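Local coordinates for carbohydrate binding module family 33 and 10 domain protein (Teredinibacter turnerae, PDB 6RW7) that probably cleaves cellulose by oxidation, this chain being the AA10 lytic polysaccharide monooxygenase domain, a copper enzyme, of a longer protein, at residues 28-33 against 82-87; 43-48 against 78-83; 98-103 against 183-188; 109-114 against 149-154. All blocks are in the same frame, centred on the assembly; numbering follows the deposited sequence.

Contact 1. Residues 28-33 against 82-87; sequences CDEAFA and TPANWP
Ala-31 CB overlaps one face of the Trp-86 indole, 3.7 Å from the centroid of its six-membered ring and 8° off the ring normal, a well-centred CH-pi contact between a helix methyl and a loop tryptophan. The indole is steadied by its own N-H: Trp-86 NE1 donates to Thr-82 O at 2.8 Å, with the acceptor in the ring plane. Next to this stack Ala-84 CB comes to 3.8 Å from Ala-31 CA, two small residues allowing a close approach of backbones. An alanine in place of Trp-86 would probably open a gap against Ala-31 CB and leave Thr-82 O without its indole partner. Toward the surface Glu-30 reaches across with CG anti to the backbone N (chi1 -150°), and in the conformer described its OE2 accepts from Asn-85 N at 2.8 Å, met from above the carboxylate plane. Ala-31 N, in the first turn of the helix, donates to a water that lies 3.0 Å from Asn-85 O and bridges the two. Helix 29-37 thus rests on the loop that leads into strand 89-90, while helix 10-17 flanks both, through the Cys-14 to Cys-28 disulfide at the N-cap and a cation-pi contact of Arg-10 with Trp-86.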
loop_
_atom_site.group_PDB
_atom_site.type_symbol
_atom_site.label_atom_id
_atom_site.label_comp_id
_atom_site.label_asym_id
_atom_site.label_seq_id
_atom_site.Cartn_x
_atom_site.Cartn_y
_atom_site.Cartn_z
ATOM N N CYS A 28 -3.697 16.348 -0.099
ATOM C CA CYS A 28 -2.324 15.910 0.271
ATOM C C CYS A 28 -1.524 17.038 0.938
ATOM O O CYS A 28 -0.352 16.836 1.260
ATOM C CB CYS A 28 -1.563 15.460 -0.966
ATOM S SG CYS A 28 -2.292 14.007 -1.758
ATOM N N ASP A 29 -2.135 18.181 1.215
ATOM C CA ASP A 29 -1.359 19.356 1.670
ATOM C C ASP A 29 -0.586 19.040 2.952
ATOM O O ASP A 29 0.578 19.421 3.060
ATOM C CB ASP A 29 -2.276 20.558 1.878
ATOM C CG ASP A 29 -2.664 21.260 0.583
ATOM O OD1 ASP A 29 -2.244 20.803 -0.516
ATOM O OD2 ASP A 29 -3.435 22.238 0.677
ATOM N N GLU A 30 -1.218 18.388 3.930
ATOM C CA GLU A 30 -0.583 18.114 5.239
ATOM C C GLU A 30 0.581 17.136 5.035
ATOM O O GLU A 30 1.652 17.364 5.579
ATOM C CB GLU A 30 -1.637 17.578 6.203
ATOM C CG GLU A 30 -1.358 17.916 7.646
ATOM C CD GLU A 30 -2.482 17.455 8.549
ATOM O OE1 GLU A 30 -3.573 18.069 8.477
ATOM O OE2 GLU A 30 -2.281 16.449 9.273
ATOM N N ALA A 31 0.340 16.054 4.283
ATOM C CA ALA A 31 1.388 15.048 4.000
ATOM C C ALA A 31 2.583 15.757 3.334
ATOM O O ALA A 31 3.716 15.554 3.756
ATOM C CB ALA A 31 0.842 13.941 3.137
ATOM N N PHE A 32 2.316 16.570 2.310
ATOM C CA PHE A 32 3.371 17.314 1.580
ATOM C C PHE A 32 4.138 18.253 2.522
ATOM O O PHE A 32 5.384 18.294 2.510
ATOM C CB PHE A 32 2.758 18.102 0.425
ATOM C CG PHE A 32 2.196 17.325 -0.743
ATOM C CD1 PHE A 32 2.614 16.041 -1.087
ATOM C CD2 PHE A 32 1.256 17.934 -1.552
ATOM C CE1 PHE A 32 2.113 15.412 -2.215
ATOM C CE2 PHE A 32 0.739 17.301 -2.672
ATOM C CZ PHE A 32 1.170 16.031 -2.996
ATOM N N ALA A 33 3.389 19.022 3.316
ATOM C CA ALA A 33 3.966 20.022 4.237
ATOM C C ALA A 33 4.791 19.360 5.342
ATOM O O ALA A 33 5.917 19.778 5.616
ATOM C CB ALA A 33 2.853 20.866 4.793
ATOM N N THR A 82 5.298 9.591 6.424
ATOM C CA THR A 82 5.057 10.893 7.091
ATOM C C THR A 82 3.789 10.821 7.949
ATOM O O THR A 82 2.706 10.563 7.431
ATOM C CB THR A 82 4.952 12.001 6.039
ATOM O OG1 THR A 82 6.133 11.944 5.231
ATOM C CG2 THR A 82 4.832 13.367 6.674
ATOM N N PRO A 83 3.841 11.155 9.255
ATOM C CA PRO A 83 2.619 11.373 10.018
ATOM C C PRO A 83 1.811 12.529 9.425
ATOM O O PRO A 83 2.368 13.607 9.182
ATOM C CB PRO A 83 3.113 11.694 11.436
ATOM C CG PRO A 83 4.495 11.106 11.484
ATOM C CD PRO A 83 5.046 11.319 10.087
ATOM N N ALA A 84 0.537 12.286 9.162
ATOM C CA ALA A 84 -0.402 13.302 8.635
ATOM C C ALA A 84 -1.834 12.818 8.713
ATOM O O ALA A 84 -2.059 11.603 8.882
ATOM C CB ALA A 84 -0.107 13.608 7.178
ATOM N N ASN A 85 -2.771 13.741 8.566
ATOM C CA ASN A 85 -4.167 13.411 8.187
ATOM C C ASN A 85 -4.157 13.138 6.681
ATOM O O ASN A 85 -4.367 14.068 5.890
ATOM C CB ASN A 85 -5.167 14.497 8.598
ATOM C CG ASN A 85 -6.604 14.028 8.516
ATOM O OD1 ASN A 85 -6.882 12.953 7.987
ATOM N ND2 ASN A 85 -7.523 14.830 9.037
ATOM N N TRP A 86 -3.857 11.901 6.306
ATOM C CA TRP A 86 -3.837 11.470 4.887
ATOM C C TRP A 86 -5.261 11.430 4.339
ATOM O O TRP A 86 -6.225 11.226 5.095
ATOM C CB TRP A 86 -3.181 10.092 4.785
ATOM C CG TRP A 86 -1.705 10.081 5.023
ATOM C CD1 TRP A 86 -1.035 9.966 6.208
ATOM C CD2 TRP A 86 -0.706 10.190 4.001
ATOM N NE1 TRP A 86 0.312 10.022 5.995
ATOM C CE2 TRP A 86 0.543 10.136 4.646
ATOM C CE3 TRP A 86 -0.758 10.288 2.604
ATOM C CZ2 TRP A 86 1.733 10.179 3.934
ATOM C CZ3 TRP A 86 0.422 10.348 1.901
ATOM C CH2 TRP A 86 1.646 10.294 2.564
ATOM N N PRO A 87 -5.464 11.540 3.012
ATOM C CA PRO A 87 -6.777 11.343 2.420
ATOM C C PRO A 87 -7.310 9.947 2.748
ATOM O O PRO A 87 -6.565 8.986 2.703
ATOM C CB PRO A 87 -6.569 11.471 0.895
ATOM C CG PRO A 87 -5.221 12.144 0.748
ATOM C CD PRO A 87 -4.429 11.807 1.991
HETATM O O HOH W 1 -2.629 15.141 3.671
#

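Contact 2. Residues 43-48 against 78-83; sequences SHWYNF and APYDTP
Trp-45 meets Pro-79 with a face and Tyr-80 with an edge, so two consecutive residues of one 3-10 turn engage two sides of a single indole. Both segments, 43-48 and 78-83, belong to the loops and short helices packed beside the beta-sandwich of this AA10 domain, and their contact is a worked example of aromatic and proline packing without any hydrogen bond across it. The indole is directed by a Trp-45 CG anti to the carbonyl carbon (chi1 -59°). Pro-79 CB stands over it, 3.5 Å from the centroid of the Trp-45 six-membered ring and 4° off its normal, a CH-pi contact. The Trp-45 and Tyr-80 planes are turned 85° apart in an offset edge-to-face pair, the rim atom Trp-45 CZ3 approaching Tyr-80 CE1 to 3.6 Å. Pro-79 CB also lies above the Tyr-80 ring, on the side from which the indole comes, and thereby fills the angle between the two rings. At one end His-44 CB touches Pro-79 CG at 3.9 Å. At the other, Phe-48 CB packs tightly on the tyrosine hydroxyl, 3.1 Å from Tyr-80 OH, which is hydrogen-bonded to Cys-14 O of helix 10-17. Within the proline turn, Pro-79 O is gripped twice from the same face of its plane, by Thr-82 N and, at 2.7 Å from Pro-79 O, by Thr-82 OG1.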
loop_
_atom_site.group_PDB
_atom_site.type_symbol
_atom_site.label_atom_id
_atom_site.label_comp_id
_atom_site.label_asym_id
_atom_site.label_seq_id
_atom_site.Cartn_x
_atom_site.Cartn_y
_atom_site.Cartn_z
ATOM N N SER A 43 10.425 16.512 -4.841
ATOM C CA SER A 43 10.663 15.648 -6.017
ATOM C C SER A 43 10.462 14.179 -5.634
ATOM O O SER A 43 10.185 13.362 -6.521
ATOM C CB SER A 43 12.017 15.890 -6.598
ATOM O OG SER A 43 13.009 15.500 -5.670
ATOM N N HIS A 44 10.583 13.841 -4.357
ATOM C CA HIS A 44 10.483 12.425 -3.931
ATOM C C HIS A 44 9.115 11.820 -4.290
ATOM O O HIS A 44 9.029 10.571 -4.506
ATOM C CB HIS A 44 10.762 12.300 -2.437
ATOM C CG HIS A 44 12.177 12.582 -2.092
ATOM N ND1 HIS A 44 12.609 12.671 -0.794
ATOM C CD2 HIS A 44 13.258 12.766 -2.877
ATOM C CE1 HIS A 44 13.915 12.885 -0.793
ATOM N NE2 HIS A 44 14.338 12.931 -2.052
ATOM N N TRP A 45 8.058 12.639 -4.312
ATOM C CA TRP A 45 6.672 12.152 -4.550
ATOM C C TRP A 45 6.517 11.689 -5.999
ATOM O O TRP A 45 5.580 10.948 -6.308
ATOM C CB TRP A 45 5.643 13.218 -4.189
ATOM C CG TRP A 45 5.705 13.681 -2.774
ATOM C CD1 TRP A 45 6.427 14.727 -2.287
ATOM C CD2 TRP A 45 4.965 13.143 -1.660
ATOM N NE1 TRP A 45 6.240 14.843 -0.937
ATOM C CE2 TRP A 45 5.332 13.900 -0.528
ATOM C CE3 TRP A 45 4.052 12.098 -1.492
ATOM C CZ2 TRP A 45 4.801 13.669 0.732
ATOM C CZ3 TRP A 45 3.499 11.887 -0.250
ATOM C CH2 TRP A 45 3.907 12.629 0.861
ATOM N N TYR A 46 7.429 12.081 -6.882
ATOM C CA TYR A 46 7.429 11.589 -8.280
ATOM C C TYR A 46 7.802 10.104 -8.318
ATOM O O TYR A 46 7.507 9.445 -9.314
ATOM C CB TYR A 46 8.304 12.472 -9.171
ATOM C CG TYR A 46 7.640 13.795 -9.446
ATOM C CD1 TYR A 46 7.577 14.794 -8.481
ATOM C CD2 TYR A 46 6.956 14.004 -10.627
ATOM C CE1 TYR A 46 6.909 15.991 -8.714
ATOM C CE2 TYR A 46 6.311 15.200 -10.887
ATOM C CZ TYR A 46 6.277 16.197 -9.928
ATOM O OH TYR A 46 5.625 17.380 -10.188
ATOM N N ASN A 47 8.426 9.580 -7.265
ATOM C CA ASN A 47 8.790 8.142 -7.153
ATOM C C ASN A 47 7.714 7.365 -6.390
ATOM O O ASN A 47 8.035 6.408 -5.683
ATOM C CB ASN A 47 10.176 7.976 -6.512
ATOM C CG ASN A 47 11.218 7.561 -7.518
ATOM O OD1 ASN A 47 12.354 8.061 -7.485
ATOM N ND2 ASN A 47 10.849 6.670 -8.400
ATOM N N PHE A 48 6.452 7.719 -6.610
ATOM C CA PHE A 48 5.325 7.097 -5.891
ATOM C C PHE A 48 5.214 5.618 -6.264
ATOM O O PHE A 48 4.595 4.831 -5.535
ATOM C CB PHE A 48 4.019 7.809 -6.211
ATOM C CG PHE A 48 3.616 7.885 -7.654
ATOM C CD1 PHE A 48 2.844 6.894 -8.228
ATOM C CD2 PHE A 48 3.962 8.972 -8.435
ATOM C CE1 PHE A 48 2.411 6.998 -9.544
ATOM C CE2 PHE A 48 3.528 9.074 -9.745
ATOM C CZ PHE A 48 2.768 8.083 -10.302
ATOM N N ALA A 78 10.192 6.885 3.806
ATOM C CA ALA A 78 9.466 7.211 2.561
ATOM C C ALA A 78 8.602 8.448 2.797
ATOM O O ALA A 78 8.145 8.715 3.920
ATOM C CB ALA A 78 8.603 6.045 2.114
ATOM N N PRO A 79 8.223 9.176 1.733
ATOM C CA PRO A 79 7.153 10.170 1.850
ATOM C C PRO A 79 5.922 9.581 2.561
ATOM O O PRO A 79 5.251 10.240 3.320
ATOM C CB PRO A 79 6.868 10.502 0.379
ATOM C CG PRO A 79 8.215 10.325 -0.289
ATOM C CD PRO A 79 8.817 9.117 0.384
ATOM N N TYR A 80 5.657 8.295 2.289
ATOM C CA TYR A 80 4.421 7.577 2.699
ATOM C C TYR A 80 4.474 7.174 4.167
ATOM O O TYR A 80 3.437 6.719 4.670
ATOM C CB TYR A 80 4.165 6.435 1.711
ATOM C CG TYR A 80 4.084 7.005 0.314
ATOM C CD1 TYR A 80 3.022 7.824 -0.046
ATOM C CD2 TYR A 80 5.134 6.868 -0.576
ATOM C CE1 TYR A 80 2.978 8.460 -1.271
ATOM C CE2 TYR A 80 5.110 7.512 -1.798
ATOM C CZ TYR A 80 4.035 8.307 -2.148
ATOM O OH TYR A 80 4.021 8.939 -3.351
ATOM N N ASP A 81 5.600 7.382 4.849
ATOM C CA ASP A 81 5.721 7.169 6.313
ATOM C C ASP A 81 5.320 8.429 7.070
ATOM O O ASP A 81 5.058 8.317 8.271
ATOM C CB ASP A 81 7.142 6.758 6.692
ATOM C CG ASP A 81 7.506 5.397 6.156
ATOM O OD1 ASP A 81 6.675 4.456 6.332
ATOM O OD2 ASP A 81 8.612 5.278 5.588
ATOM N N THR A 82 5.298 9.591 6.424
ATOM C CA THR A 82 5.057 10.893 7.091
ATOM C C THR A 82 3.789 10.821 7.949
ATOM O O THR A 82 2.706 10.563 7.431
ATOM C CB THR A 82 4.952 12.001 6.039
ATOM O OG1 THR A 82 6.133 11.944 5.231
ATOM C CG2 THR A 82 4.832 13.367 6.674
ATOM N N PRO A 83 3.841 11.155 9.255
ATOM C CA PRO A 83 2.619 11.373 10.018
ATOM C C PRO A 83 1.811 12.529 9.425
ATOM O O PRO A 83 2.368 13.607 9.182
ATOM C CB PRO A 83 3.113 11.694 11.436
ATOM C CG PRO A 83 4.495 11.106 11.484
ATOM C CD PRO A 83 5.046 11.319 10.087
#

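Contact 3. Residues 98-103 against 183-188; sequences FVWDIS and AEWGRN. With CU (copper (II) ion), chain C.
Trp-185 CB is a bump set against the flat of Trp-100, 3.6 Å from the centroid of the Trp-100 six-membered ring and nearly on its normal. The contact lies in the core of the immunoglobulin-like beta-sandwich typical of AA10 enzymes: strands 98-101 and 183-187 come from different sheets, their axes 9.8 Å apart and crossing at -54°. The indole of Trp-185 turns an edge to the same neighbour, planes 55° apart, and offers a face to Ile-102. Into that face the Ile-102 CG2 methyl presses closely, 3.3 Å from Trp-185 CZ3. Ala-183 CB fills in beside Trp-100 CZ2, at 3.9 Å. An alanine at Trp-185 would probably open a gap against Ile-102 CG2 and leave Thr-111 OG1 without its indole N-H, close to the copper-binding His-107. The buried polar edge of the other indole is satisfied by a water, which accepts from Trp-100 NE1 and donates to Glu-184 O. Asp-101 starts away from 183-188, and its OD2 binds a copper(II) ion together with Glu-5, His-165 and a water. Its other oxygen closes an Asx turn with Ser-103 N and, 2.7 Å from Asp-101 OD1, takes Ser-103 OG on its syn lone pair.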
loop_
_atom_site.group_PDB
_atom_site.type_symbol
_atom_site.label_atom_id
_atom_site.label_comp_id
_atom_site.label_asym_id
_atom_site.label_seq_id
_atom_site.Cartn_x
_atom_site.Cartn_y
_atom_site.Cartn_z
ATOM N N PHE A 98 -8.789 -5.501 -4.816
ATOM C CA PHE A 98 -7.687 -4.514 -4.733
ATOM C C PHE A 98 -6.990 -4.471 -6.087
ATOM O O PHE A 98 -6.705 -5.529 -6.634
ATOM C CB PHE A 98 -6.690 -4.888 -3.639
ATOM C CG PHE A 98 -7.243 -4.746 -2.251
ATOM C CD1 PHE A 98 -8.001 -5.759 -1.680
ATOM C CD2 PHE A 98 -7.043 -3.583 -1.530
ATOM C CE1 PHE A 98 -8.562 -5.591 -0.422
ATOM C CE2 PHE A 98 -7.565 -3.443 -0.257
ATOM C CZ PHE A 98 -8.348 -4.432 0.281
ATOM N N VAL A 99 -6.746 -3.287 -6.608
ATOM C CA VAL A 99 -6.149 -3.106 -7.952
ATOM C C VAL A 99 -4.756 -2.522 -7.761
ATOM O O VAL A 99 -4.630 -1.338 -7.311
ATOM C CB VAL A 99 -7.025 -2.200 -8.821
ATOM C CG1 VAL A 99 -6.397 -2.039 -10.192
ATOM C CG2 VAL A 99 -8.460 -2.717 -8.936
ATOM N N TRP A 100 -3.746 -3.312 -8.086
ATOM C CA TRP A 100 -2.360 -2.796 -8.190
ATOM C C TRP A 100 -2.188 -2.240 -9.595
ATOM O O TRP A 100 -2.392 -2.994 -10.570
ATOM C CB TRP A 100 -1.337 -3.882 -7.923
ATOM C CG TRP A 100 -1.127 -4.199 -6.477
ATOM C CD1 TRP A 100 -1.885 -4.977 -5.649
ATOM C CD2 TRP A 100 -0.068 -3.684 -5.675
ATOM N NE1 TRP A 100 -1.341 -5.005 -4.394
ATOM C CE2 TRP A 100 -0.207 -4.245 -4.389
ATOM C CE3 TRP A 100 1.011 -2.842 -5.932
ATOM C CZ2 TRP A 100 0.691 -3.961 -3.361
ATOM C CZ3 TRP A 100 1.898 -2.560 -4.910
ATOM C CH2 TRP A 100 1.722 -3.098 -3.638
ATOM N N ASP A 101 -1.741 -0.996 -9.708
ATOM C CA ASP A 101 -1.257 -0.461 -10.992
ATOM C C ASP A 101 0.219 -0.796 -11.103
ATOM O O ASP A 101 0.992 -0.379 -10.226
ATOM C CB ASP A 101 -1.425 1.051 -11.135
ATOM C CG ASP A 101 -0.881 1.489 -12.485
ATOM O OD1 ASP A 101 0.323 1.658 -12.599
ATOM O OD2 ASP A 101 -1.646 1.544 -13.424
ATOM N N ILE A 102 0.598 -1.539 -12.129
ATOM C CA ILE A 102 2.024 -1.901 -12.359
ATOM C C ILE A 102 2.474 -1.347 -13.720
ATOM O O ILE A 102 3.502 -1.783 -14.219
ATOM C CB ILE A 102 2.244 -3.427 -12.172
ATOM C CG1 ILE A 102 1.635 -4.283 -13.291
ATOM C CG2 ILE A 102 1.742 -3.884 -10.805
ATOM C CD1 ILE A 102 2.114 -5.722 -13.239
ATOM N N SER A 103 1.807 -0.303 -14.209
ATOM C CA SER A 103 2.079 0.281 -15.547
ATOM C C SER A 103 3.534 0.771 -15.647
ATOM O O SER A 103 4.137 0.626 -16.726
ATOM C CB SER A 103 1.116 1.379 -15.871
ATOM O OG SER A 103 1.267 2.449 -14.967
ATOM N N ALA A 183 0.050 -3.339 2.224
ATOM C CA ALA A 183 0.033 -4.359 1.166
ATOM C C ALA A 183 1.387 -4.468 0.480
ATOM O O ALA A 183 2.109 -3.473 0.334
ATOM C CB ALA A 183 -1.030 -4.029 0.152
ATOM N N GLU A 184 1.652 -5.669 -0.001
ATOM C CA GLU A 184 2.893 -5.992 -0.712
ATOM C C GLU A 184 2.584 -6.684 -2.033
ATOM O O GLU A 184 1.660 -7.525 -2.086
ATOM C CB GLU A 184 3.761 -6.942 0.114
ATOM C CG GLU A 184 4.077 -6.451 1.504
ATOM C CD GLU A 184 4.919 -7.412 2.326
ATOM O OE1 GLU A 184 5.062 -8.599 1.905
ATOM O OE2 GLU A 184 5.422 -6.968 3.375
ATOM N N TRP A 185 3.406 -6.375 -3.029
ATOM C CA TRP A 185 3.410 -7.094 -4.321
ATOM C C TRP A 185 4.809 -7.675 -4.471
ATOM O O TRP A 185 5.748 -6.888 -4.612
ATOM C CB TRP A 185 2.984 -6.175 -5.465
ATOM C CG TRP A 185 3.341 -6.679 -6.825
ATOM C CD1 TRP A 185 3.242 -7.956 -7.296
ATOM C CD2 TRP A 185 3.858 -5.876 -7.896
ATOM N NE1 TRP A 185 3.694 -8.010 -8.581
ATOM C CE2 TRP A 185 4.086 -6.756 -8.971
ATOM C CE3 TRP A 185 4.162 -4.514 -8.043
ATOM C CZ2 TRP A 185 4.617 -6.314 -10.177
ATOM C CZ3 TRP A 185 4.676 -4.084 -9.245
ATOM C CH2 TRP A 185 4.917 -4.979 -10.288
ATOM N N GLY A 186 4.932 -8.994 -4.397
ATOM C CA GLY A 186 6.254 -9.637 -4.427
ATOM C C GLY A 186 6.478 -10.406 -5.704
ATOM O O GLY A 186 5.622 -11.238 -6.098
ATOM N N ARG A 187 7.630 -10.175 -6.319
ATOM C CA ARG A 187 8.141 -11.016 -7.420
ATOM C C ARG A 187 8.856 -12.222 -6.810
ATOM O O ARG A 187 9.142 -12.244 -5.601
ATOM C CB ARG A 187 9.052 -10.173 -8.316
ATOM C CG ARG A 187 8.300 -9.051 -9.014
ATOM C CD ARG A 187 9.206 -8.079 -9.725
ATOM N NE ARG A 187 9.942 -8.710 -10.808
ATOM C CZ ARG A 187 11.031 -8.205 -11.391
ATOM N NH1 ARG A 187 11.505 -7.022 -11.038
ATOM N NH2 ARG A 187 11.648 -8.891 -12.317
ATOM N N ASN A 188 9.146 -13.199 -7.651
ATOM C CA ASN A 188 9.727 -14.466 -7.190
ATOM C C ASN A 188 11.216 -14.277 -6.870
ATOM O O ASN A 188 11.757 -13.170 -6.986
ATOM C CB ASN A 188 9.433 -15.559 -8.208
ATOM C CG ASN A 188 10.393 -15.571 -9.370
ATOM O OD1 ASN A 188 11.073 -14.588 -9.663
ATOM N ND2 ASN A 188 10.463 -16.723 -10.007
HETATM CU CU CU C . -4.062 2.078 -13.727
HETATM O O HOH W 2 -0.958 -6.751 -2.199
HETATM O O HOH W 3 -3.664 1.743 -15.850
#

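Contact 4. Residues 109-114 against 149-154; sequences SDTEEL and GDFSTN. With NA (sodium ion), chain B.
Gly-149 and Thr-111 share the one hydrogen bond across this contact, from Gly-149 N to Thr-111 O at 3.1 Å, lying in the carbonyl plane. A weaker polar contact accompanies it: Gly-149 CA directs a C-H at Ser-109 O, 3.1 Å away. The approach depends on glycine, because a side chain here would collide with Ser-109 O, and the positive phi of 82° also suits this residue. The apolar part is small. Phe-151 CZ touches the CB and CG2 of Thr-111, each at 4.0 Å, the two side chains crossing at about a right angle, while Thr-111 OG1 is hydrogen-bonded to His-107 O. Turn-forming bonds shape the other segment: Asp-150 OD1 accepts from Ser-152 N, an Asx turn, and from Ser-152 OG, both from the same face of the carboxylate, and Asp-150 O takes Thr-153 OG1 at 2.7 Å. Metal bonds come last, with sodium bound by Phe-151 O at 2.3 Å, Asn-154 O at 2.4 Å, Val-157 O and three waters. Three backbone carbonyls, from the 3-10 turn, the residue after it and the start of strand 157-160, thus build an all-oxygen six-coordinate site, as is common for sodium, at the surface of the sandwich.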
loop_
_atom_site.group_PDB
_atom_site.type_symbol
_atom_site.label_atom_id
_atom_site.label_comp_id
_atom_site.label_asym_id
_atom_site.label_seq_id
_atom_site.Cartn_x
_atom_site.Cartn_y
_atom_site.Cartn_z
ATOM N N SER A 109 5.425 -11.388 -15.451
ATOM C CA SER A 109 6.004 -12.713 -15.790
ATOM C C SER A 109 6.607 -13.428 -14.574
ATOM O O SER A 109 6.700 -14.666 -14.643
ATOM C CB SER A 109 7.011 -12.602 -16.904
ATOM O OG SER A 109 8.193 -11.963 -16.437
ATOM N N ASP A 110 7.035 -12.721 -13.523
ATOM C CA ASP A 110 7.597 -13.379 -12.320
ATOM C C ASP A 110 6.906 -12.823 -11.066
ATOM O O ASP A 110 7.455 -12.996 -9.982
ATOM C CB ASP A 110 9.130 -13.302 -12.296
ATOM C CG ASP A 110 9.655 -11.878 -12.288
ATOM O OD1 ASP A 110 8.828 -10.924 -12.258
ATOM O OD2 ASP A 110 10.909 -11.727 -12.317
ATOM N N THR A 111 5.714 -12.244 -11.207
ATOM C CA THR A 111 4.870 -11.949 -10.029
ATOM C C THR A 111 4.616 -13.252 -9.268
ATOM O O THR A 111 4.257 -14.260 -9.920
ATOM C CB THR A 111 3.529 -11.330 -10.430
ATOM O OG1 THR A 111 3.799 -9.980 -10.817
ATOM C CG2 THR A 111 2.533 -11.340 -9.294
ATOM N N GLU A 112 4.764 -13.249 -7.951
ATOM C CA GLU A 112 4.524 -14.463 -7.133
ATOM C C GLU A 112 3.410 -14.244 -6.107
ATOM O O GLU A 112 2.586 -15.176 -5.938
ATOM C CB GLU A 112 5.791 -14.900 -6.413
ATOM C CG GLU A 112 5.545 -16.169 -5.634
ATOM C CD GLU A 112 6.797 -16.923 -5.251
ATOM O OE1 GLU A 112 7.802 -16.267 -4.921
ATOM O OE2 GLU A 112 6.750 -18.183 -5.281
ATOM N N GLU A 113 3.370 -13.124 -5.388
ATOM C CA GLU A 113 2.333 -13.053 -4.340
ATOM C C GLU A 113 1.891 -11.622 -4.074
ATOM O O GLU A 113 2.616 -10.659 -4.334
ATOM C CB GLU A 113 2.792 -13.740 -3.058
ATOM C CG GLU A 113 4.047 -13.121 -2.488
ATOM C CD GLU A 113 4.539 -13.673 -1.163
ATOM O OE1 GLU A 113 4.166 -14.804 -0.810
ATOM O OE2 GLU A 113 5.251 -12.945 -0.455
ATOM N N LEU A 114 0.677 -11.542 -3.570
ATOM C CA LEU A 114 0.039 -10.280 -3.150
ATOM C C LEU A 114 -0.384 -10.511 -1.701
ATOM O O LEU A 114 -1.133 -11.468 -1.441
ATOM C CB LEU A 114 -1.186 -9.998 -4.026
ATOM C CG LEU A 114 -0.995 -9.645 -5.506
ATOM C CD1 LEU A 114 -0.180 -8.398 -5.687
ATOM C CD2 LEU A 114 -0.491 -10.805 -6.351
ATOM N N GLY A 149 4.146 -15.788 -12.595
ATOM C CA GLY A 149 3.733 -15.308 -13.922
ATOM C C GLY A 149 2.527 -16.040 -14.487
ATOM O O GLY A 149 2.019 -15.634 -15.539
ATOM N N ASP A 150 2.068 -17.092 -13.813
ATOM C CA ASP A 150 0.963 -17.936 -14.320
ATOM C C ASP A 150 -0.291 -17.608 -13.511
ATOM O O ASP A 150 -0.544 -18.248 -12.483
ATOM C CB ASP A 150 1.326 -19.416 -14.297
ATOM C CG ASP A 150 0.258 -20.255 -14.979
ATOM O OD1 ASP A 150 -0.841 -19.701 -15.298
ATOM O OD2 ASP A 150 0.529 -21.447 -15.203
ATOM N N PHE A 151 -1.092 -16.666 -13.988
ATOM C CA PHE A 151 -2.231 -16.143 -13.204
ATOM C C PHE A 151 -3.378 -17.152 -13.186
ATOM O O PHE A 151 -4.219 -17.046 -12.298
ATOM C CB PHE A 151 -2.640 -14.771 -13.727
ATOM C CG PHE A 151 -1.668 -13.701 -13.299
ATOM C CD1 PHE A 151 -0.464 -13.548 -13.959
ATOM C CD2 PHE A 151 -1.930 -12.883 -12.213
ATOM C CE1 PHE A 151 0.432 -12.565 -13.583
ATOM C CE2 PHE A 151 -1.026 -11.900 -11.825
ATOM C CZ PHE A 151 0.168 -11.756 -12.500
ATOM N N SER A 152 -3.361 -18.161 -14.062
ATOM C CA SER A 152 -4.393 -19.232 -14.075
ATOM C C SER A 152 -4.286 -20.109 -12.825
ATOM O O SER A 152 -5.254 -20.844 -12.524
ATOM C CB SER A 152 -4.294 -20.046 -15.353
ATOM O OG SER A 152 -3.197 -20.939 -15.271
ATOM N N THR A 153 -3.221 -20.002 -12.042
ATOM C CA THR A 153 -2.986 -20.910 -10.890
ATOM C C THR A 153 -3.636 -20.377 -9.603
ATOM O O THR A 153 -3.491 -21.051 -8.567
ATOM C CB THR A 153 -1.501 -21.217 -10.705
ATOM O OG1 THR A 153 -0.789 -20.005 -10.426
ATOM C CG2 THR A 153 -0.942 -21.914 -11.927
ATOM N N ASN A 154 -4.342 -19.239 -9.639
ATOM C CA ASN A 154 -5.037 -18.724 -8.431
ATOM C C ASN A 154 -6.248 -17.932 -8.904
ATOM O O ASN A 154 -6.074 -16.889 -9.544
ATOM C CB ASN A 154 -4.117 -17.913 -7.519
ATOM C CG ASN A 154 -4.757 -17.592 -6.186
ATOM O OD1 ASN A 154 -5.990 -17.492 -6.086
ATOM N ND2 ASN A 154 -3.940 -17.502 -5.148
HETATM NA NA NA B . -6.321 -16.128 -11.823
HETATM O O HOH W 4 -7.403 -18.266 -12.188
HETATM O O HOH W 5 -8.535 -15.279 -11.731
HETATM O O HOH W 6 -6.492 -15.530 -14.096
#

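The four contacts divide between the loops and short helices beside the sandwich (contacts 1 and 2) and the sandwich with its edge loops (contacts 3 and 4). Contacts 1 and 2, centres about 10 Å apart, share Thr-82 and merge into one aromatic cluster, Phe-32 CD1 lying 3.5 Å from Trp-45 CE2. Contacts 3 and 4, centres about 11 Å apart, join through neighbouring strands 178-187 and 111-118, where Glu-112 and Glu-113 face Gly-186 in a classic beta bulge. The copper(I) ion held by His-1 and His-107 lies about 5 Å from the Trp-185 side chain of contact 3. The separate copper(II) ion, bound in contact 3 by Asp-101, lies about 9 Å from the Phe-48 side chain of contact 2.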